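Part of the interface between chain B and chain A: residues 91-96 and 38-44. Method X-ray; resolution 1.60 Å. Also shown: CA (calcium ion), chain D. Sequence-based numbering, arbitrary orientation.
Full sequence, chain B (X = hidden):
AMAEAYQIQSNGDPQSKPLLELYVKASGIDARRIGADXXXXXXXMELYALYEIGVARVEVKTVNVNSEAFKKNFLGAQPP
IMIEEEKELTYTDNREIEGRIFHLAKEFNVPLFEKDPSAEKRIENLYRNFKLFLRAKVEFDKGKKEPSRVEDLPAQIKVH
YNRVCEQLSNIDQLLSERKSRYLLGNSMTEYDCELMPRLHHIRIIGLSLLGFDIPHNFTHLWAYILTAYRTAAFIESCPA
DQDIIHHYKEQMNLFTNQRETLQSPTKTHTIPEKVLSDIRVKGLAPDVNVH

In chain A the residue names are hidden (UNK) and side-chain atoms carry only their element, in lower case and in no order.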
ATOM      1  N   TYR B  91       0.969   8.760   8.341  1.00 26.82           N
ATOM      2  CA  TYR B  91       0.232   8.102   7.269  1.00 26.88           C
ATOM      3  C   TYR B  91       1.177   7.110   6.578  1.00 28.70           C
ATOM      4  O   TYR B  91       2.020   7.512   5.796  1.00 24.04           O
ATOM      5  CB  TYR B  91      -0.295   9.134   6.274  1.00 26.66           C
ATOM      6  CG  TYR B  91      -0.974  10.332   6.904  1.00 26.12           C
ATOM      7  CD1 TYR B  91      -2.290  10.271   7.299  1.00 37.77           C
ATOM      8  CD2 TYR B  91      -0.305  11.536   7.061  1.00 28.88           C
ATOM      9  CE1 TYR B  91      -2.937  11.378   7.840  1.00 32.76           C
ATOM     10  CE2 TYR B  91      -0.965  12.671   7.607  1.00 28.01           C
ATOM     11  CZ  TYR B  91      -2.261  12.565   8.009  1.00 27.74           C
ATOM     12  OH  TYR B  91      -2.948  13.652   8.542  1.00 32.13           O
ATOM     13  N   THR B  92       1.074   5.819   6.903  1.00 29.67           N
ATOM     14  CA  THR B  92       1.955   4.829   6.297  1.00 23.87           C
ATOM     15  C   THR B  92       1.337   4.136   5.070  1.00 28.71           C
ATOM     16  O   THR B  92       2.046   3.547   4.253  1.00 26.30           O
ATOM     17  CB  THR B  92       2.424   3.745   7.276  1.00 25.62           C
ATOM     18  OG1 THR B  92       1.333   2.872   7.607  1.00 28.94           O
ATOM     19  CG2 THR B  92       3.060   4.382   8.508  1.00 30.36           C
ATOM     20  N   ASP B  93       0.020   4.218   4.927  1.00 22.91           N
ATOM     21  CA  ASP B  93      -0.662   3.491   3.878  1.00 27.19           C
ATOM     22  C   ASP B  93      -1.000   4.482   2.774  1.00 22.27           C
ATOM     23  O   ASP B  93      -1.378   5.642   3.046  1.00 24.18           O
ATOM     24  CB  ASP B  93      -1.932   2.863   4.447  1.00 26.55           C
ATOM     25  CG  ASP B  93      -2.709   2.032   3.428  1.00 26.42           C
ATOM     26  OD1 ASP B  93      -2.703   0.784   3.554  1.00 23.26           O
ATOM     27  OD2 ASP B  93      -3.324   2.637   2.512  1.00 26.26           O
ATOM     28  N   ASN B  94      -0.835   4.048   1.540  1.00 22.93           N
ATOM     29  CA  ASN B  94      -1.086   4.921   0.390  1.00 23.03           C
ATOM     30  C   ASN B  94      -2.479   5.483   0.343  1.00 21.21           C
ATOM     31  O   ASN B  94      -2.713   6.576  -0.174  1.00 26.38           O
ATOM     32  CB  ASN B  94      -0.659   4.264  -0.932  1.00 24.53           C
ATOM     33  CG  ASN B  94       0.862   4.100  -1.032  1.00 26.01           C
ATOM     34  OD1 ASN B  94       1.582   4.473  -0.114  1.00 25.95           O
ATOM     35  ND2 ASN B  94       1.333   3.556  -2.132  1.00 25.67           N
ATOM     36  N   ARG B  95      -3.430   4.735   0.894  1.00 22.02           N
ATOM     37  CA  ARG B  95      -4.793   5.225   0.960  1.00 22.48           C
ATOM     38  C   ARG B  95      -4.854   6.439   1.892  1.00 25.10           C
ATOM     39  O   ARG B  95      -5.565   7.398   1.605  1.00 26.89           O
ATOM     40  CB  ARG B  95      -5.767   4.131   1.460  1.00 21.83           C
ATOM     41  CG  ARG B  95      -5.991   3.035   0.477  1.00 26.04           C
ATOM     42  CD  ARG B  95      -6.700   1.850   1.116  1.00 24.63           C
ATOM     43  NE  ARG B  95      -5.873   1.199   2.125  1.00 23.72           N
ATOM     44  CZ  ARG B  95      -6.318   0.323   3.018  1.00 27.95           C
ATOM     45  NH1 ARG B  95      -7.608  -0.064   3.016  1.00 26.33           N
ATOM     46  NH2 ARG B  95      -5.492  -0.192   3.911  1.00 23.37           N
ATOM     47  N   GLU B  96      -4.146   6.348   3.021  1.00 22.47           N
ATOM     48  CA  GLU B  96      -4.093   7.417   4.047  1.00 23.40           C
ATOM     49  C   GLU B  96      -3.384   8.644   3.511  1.00 29.15           C
ATOM     50  O   GLU B  96      -3.858   9.763   3.708  1.00 27.47           O
ATOM     51  CB  GLU B  96      -3.357   6.933   5.303  1.00 29.91           C
ATOM     52  CG  GLU B  96      -4.085   5.852   6.123  1.00 32.16           C
ATOM     53  CD  GLU B  96      -3.116   5.054   7.036  1.00 35.13           C
ATOM     54  OE1 GLU B  96      -1.871   5.276   7.024  1.00 28.76           O
ATOM     55  OE2 GLU B  96      -3.606   4.165   7.763  1.00 40.02           O
TER
ATOM     56  N   UNK A  38      -0.975  -6.312   9.035  1.00 20.19           N
ATOM     57  CA  UNK A  38      -2.392  -5.910   9.232  1.00 22.83           C
ATOM     58  C   UNK A  38      -3.157  -5.596   7.950  1.00 24.62           C
ATOM     59  O   UNK A  38      -4.391  -5.824   7.849  1.00 24.04           O
ATOM     60  c   UNK A  38      -2.435  -4.724  10.154  1.00 20.79           C
ATOM     61  c   UNK A  38      -1.881  -3.656  12.366  1.00 22.32           C
ATOM     62  c   UNK A  38      -2.134  -4.993  11.614  1.00 22.88           C
ATOM     63  c   UNK A  38      -3.252  -5.766  12.284  1.00 21.16           C
ATOM     64  N   UNK A  39      -2.461  -5.101   6.946  1.00 20.76           N
ATOM     65  CA  UNK A  39      -3.113  -4.792   5.641  1.00 22.31           C
ATOM     66  C   UNK A  39      -3.489  -6.087   4.924  1.00 21.55           C
ATOM     67  O   UNK A  39      -4.519  -6.171   4.298  1.00 25.30           O
ATOM     68  c   UNK A  39      -1.911  -2.648   5.607  1.00 21.98           C
ATOM     69  c   UNK A  39      -0.477  -1.373   7.039  1.00 27.95           C
ATOM     70  c   UNK A  39      -2.634  -0.563   6.616  1.00 32.47           C
ATOM     71  c   UNK A  39      -2.225  -3.867   4.848  1.00 23.45           C
ATOM     72  c   UNK A  39      -2.905  -1.711   5.847  1.00 25.57           C
ATOM     73  c   UNK A  39      -0.714  -2.504   6.253  1.00 25.70           C
ATOM     74  c   UNK A  39      -1.430  -0.412   7.195  1.00 28.90           C
ATOM     75  N   UNK A  40      -2.649  -7.115   5.062  1.00 22.60           N
ATOM     76  CA  UNK A  40      -2.998  -8.420   4.493  1.00 21.80           C
ATOM     77  C   UNK A  40      -4.275  -8.982   5.151  1.00 19.28           C
ATOM     78  O   UNK A  40      -5.161  -9.537   4.488  1.00 22.19           O
ATOM     79  s   UNK A  40      -0.397  -9.043   3.625  1.00 25.23           S
ATOM     80  c   UNK A  40      -1.884  -9.400   4.712  1.00 22.28           C
ATOM     81  N   UNK A  41      -4.326  -8.888   6.471  1.00 21.27           N
ATOM     82  CA  UNK A  41      -5.540  -9.405   7.155  1.00 20.96           C
ATOM     83  C   UNK A  41      -6.797  -8.579   6.807  1.00 21.01           C
ATOM     84  O   UNK A  41      -7.879  -9.117   6.641  1.00 21.89           O
ATOM     85  n   UNK A  41      -7.526 -11.635  10.990  1.00 22.14           N
ATOM     86  o   UNK A  41      -5.691 -10.387  11.427  1.00 21.66           O
ATOM     87  c   UNK A  41      -5.442  -9.502   8.642  1.00 19.00           C
ATOM     88  c   UNK A  41      -6.527 -10.819  10.616  1.00 19.65           C
ATOM     89  c   UNK A  41      -6.520 -10.437   9.122  1.00 19.39           C
ATOM     90  N   UNK A  42      -6.662  -7.269   6.711  1.00 21.59           N
ATOM     91  CA  UNK A  42      -7.784  -6.404   6.305  1.00 19.41           C
ATOM     92  C   UNK A  42      -8.370  -6.913   4.964  1.00 21.68           C
ATOM     93  O   UNK A  42      -9.566  -7.160   4.868  1.00 22.89           O
ATOM     94  o   UNK A  42      -6.633  -2.275   5.817  1.00 24.28           O
ATOM     95  c   UNK A  42      -7.838  -2.543   5.579  1.00 26.24           C
ATOM     96  c   UNK A  42      -8.322  -3.981   5.628  1.00 20.98           C
ATOM     97  c   UNK A  42      -7.283  -4.979   6.119  1.00 23.48           C
ATOM     98  o   UNK A  42      -8.669  -1.673   5.243  1.00 21.86           O
ATOM     99  N   UNK A  43      -7.557  -7.025   3.915  1.00 23.07           N
ATOM    100  CA  UNK A  43      -8.088  -7.420   2.623  1.00 21.55           C
ATOM    101  C   UNK A  43      -8.539  -8.866   2.587  1.00 22.31           C
ATOM    102  O   UNK A  43      -9.519  -9.209   1.885  1.00 25.99           O
ATOM    103  c   UNK A  43      -6.440  -2.927   1.148  1.00 23.52           C
ATOM    104  c   UNK A  43      -7.729  -3.415   1.139  1.00 23.94           C
ATOM    105  c   UNK A  43      -7.956  -4.767   1.230  1.00 21.41           C
ATOM    106  c   UNK A  43      -5.627  -5.141   1.346  1.00 22.72           C
ATOM    107  c   UNK A  43      -7.154  -7.102   1.466  1.00 24.68           C
ATOM    108  c   UNK A  43      -6.899  -5.652   1.329  1.00 20.19           C
ATOM    109  c   UNK A  43      -5.416  -3.779   1.234  1.00 20.59           C
ATOM    110  N   UNK A  44      -7.853  -9.727   3.327  1.00 20.84           N
ATOM    111  CA  UNK A  44      -8.278 -11.130   3.386  1.00 23.62           C
ATOM    112  C   UNK A  44      -9.660 -11.182   4.009  1.00 20.95           C
ATOM    113  O   UNK A  44     -10.573 -11.834   3.440  1.00 23.32           O
ATOM    114  c   UNK A  44      -6.485 -14.414   4.558  1.00 21.76           C
ATOM    115  c   UNK A  44      -5.178 -14.272   5.062  1.00 21.20           C
ATOM    116  c   UNK A  44      -7.276 -11.969   4.147  1.00 22.89           C
ATOM    117  c   UNK A  44      -5.019 -16.681   5.224  1.00 27.15           C
ATOM    118  n   UNK A  44      -8.267 -15.576   3.835  1.00 23.78           N
ATOM    119  c   UNK A  44      -4.457 -15.402   5.383  1.00 24.35           C
ATOM    120  c   UNK A  44      -8.551 -14.218   3.699  1.00 23.26           C
ATOM    121  c   UNK A  44      -6.290 -16.844   4.718  1.00 22.19           C
ATOM    122  c   UNK A  44      -7.458 -13.480   4.105  1.00 24.25           C
ATOM    123  c   UNK A  44      -6.995 -15.708   4.351  1.00 23.38           C
TER
HETATM  124 CA    CA D1001       3.559   3.201   2.266  1.00 35.86          CA
HETATM  125  O   HOH W   1       3.804   0.953   3.789  1.00 30.20           O
HETATM  126  O   HOH W   2       4.534   1.563   0.317  1.00 48.63           O

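Position 38 of chain A carries four side-chain carbons, forked at the second, and is out of reach of the chain B stretch. A fork one carbon beyond CB is that of leucine: A:Leu38.

Position 39 has one carbon followed by a ring of six carbons, with no heteroatom on the ring. The ring lies beside B:Thr92, B:Asp93 and B:Arg95. A plain six-carbon ring on a single carbon is phenylalanine, A:Phe39. A:Phe39 CE1 is 3.3 Å from B:Asp93 OD1, and A:Phe39 CD1 is 3.6 Å from B:Arg95 NH2.

Position 40 shows one carbon and one sulfur and touches nothing on the chain B stretch. Sulfur directly on CB, with nothing beyond it, identifies A:Cys40.

Position 41 has three carbons, the third bearing one oxygen and one nitrogen, and is out of reach of the chain B stretch. This terminal amide on a two-carbon stem makes it A:Gln41.

Position 42 has the same three-carbon chain, but its third carbon bears two oxygens. Both oxygens face the guanidinium of B:Arg95. A carboxylate on this stem is glutamate, A:Glu42, extended with chi1 and chi2 both t.

Position 43 again has one carbon and a six-carbon ring. Its CA-to-CB bond points sideways, yet the ring's far end comes nearer to chain B, beside B:Arg95. It is A:Phe43, whose CZ is 3.6 Å from B:Arg95 NH1.

Position 44 has one carbon, then fused five- and six-membered rings holding eight carbons and one nitrogen, and makes no contact with the chain B stretch. This indole is A:Trp44.

The contact centres on B:Arg95. B:Arg95 NH1 donates to A:Glu42 OE2 at 2.9 Å (168°) and B:Arg95 NH2 to A:Glu42 OE1 at 3.0 Å (175°), a nearly linear, two-pronged salt bridge. Within chain B, B:Arg95 NE meets B:Asp93 OD2 and B:Arg95 NH2 meets B:Asp93 OD1, each at 3.0 Å, so the guanidinium is held between two carboxylates. B:Asp93 also caps its helix, B:Arg95 N donating to B:Asp93 OD2 at 2.7 Å. A:Phe43 CZ lies over one face of the guanidinium, while A:Phe39 CD1 sits near its plane, at the edge. Positions 39, 42 and 43 thus supply the contacts from one helix, whose i to i+4 bond from A:Phe43 N to A:Phe39 O measures 3.2 Å.

Chain A 38-44: LFCQEFW
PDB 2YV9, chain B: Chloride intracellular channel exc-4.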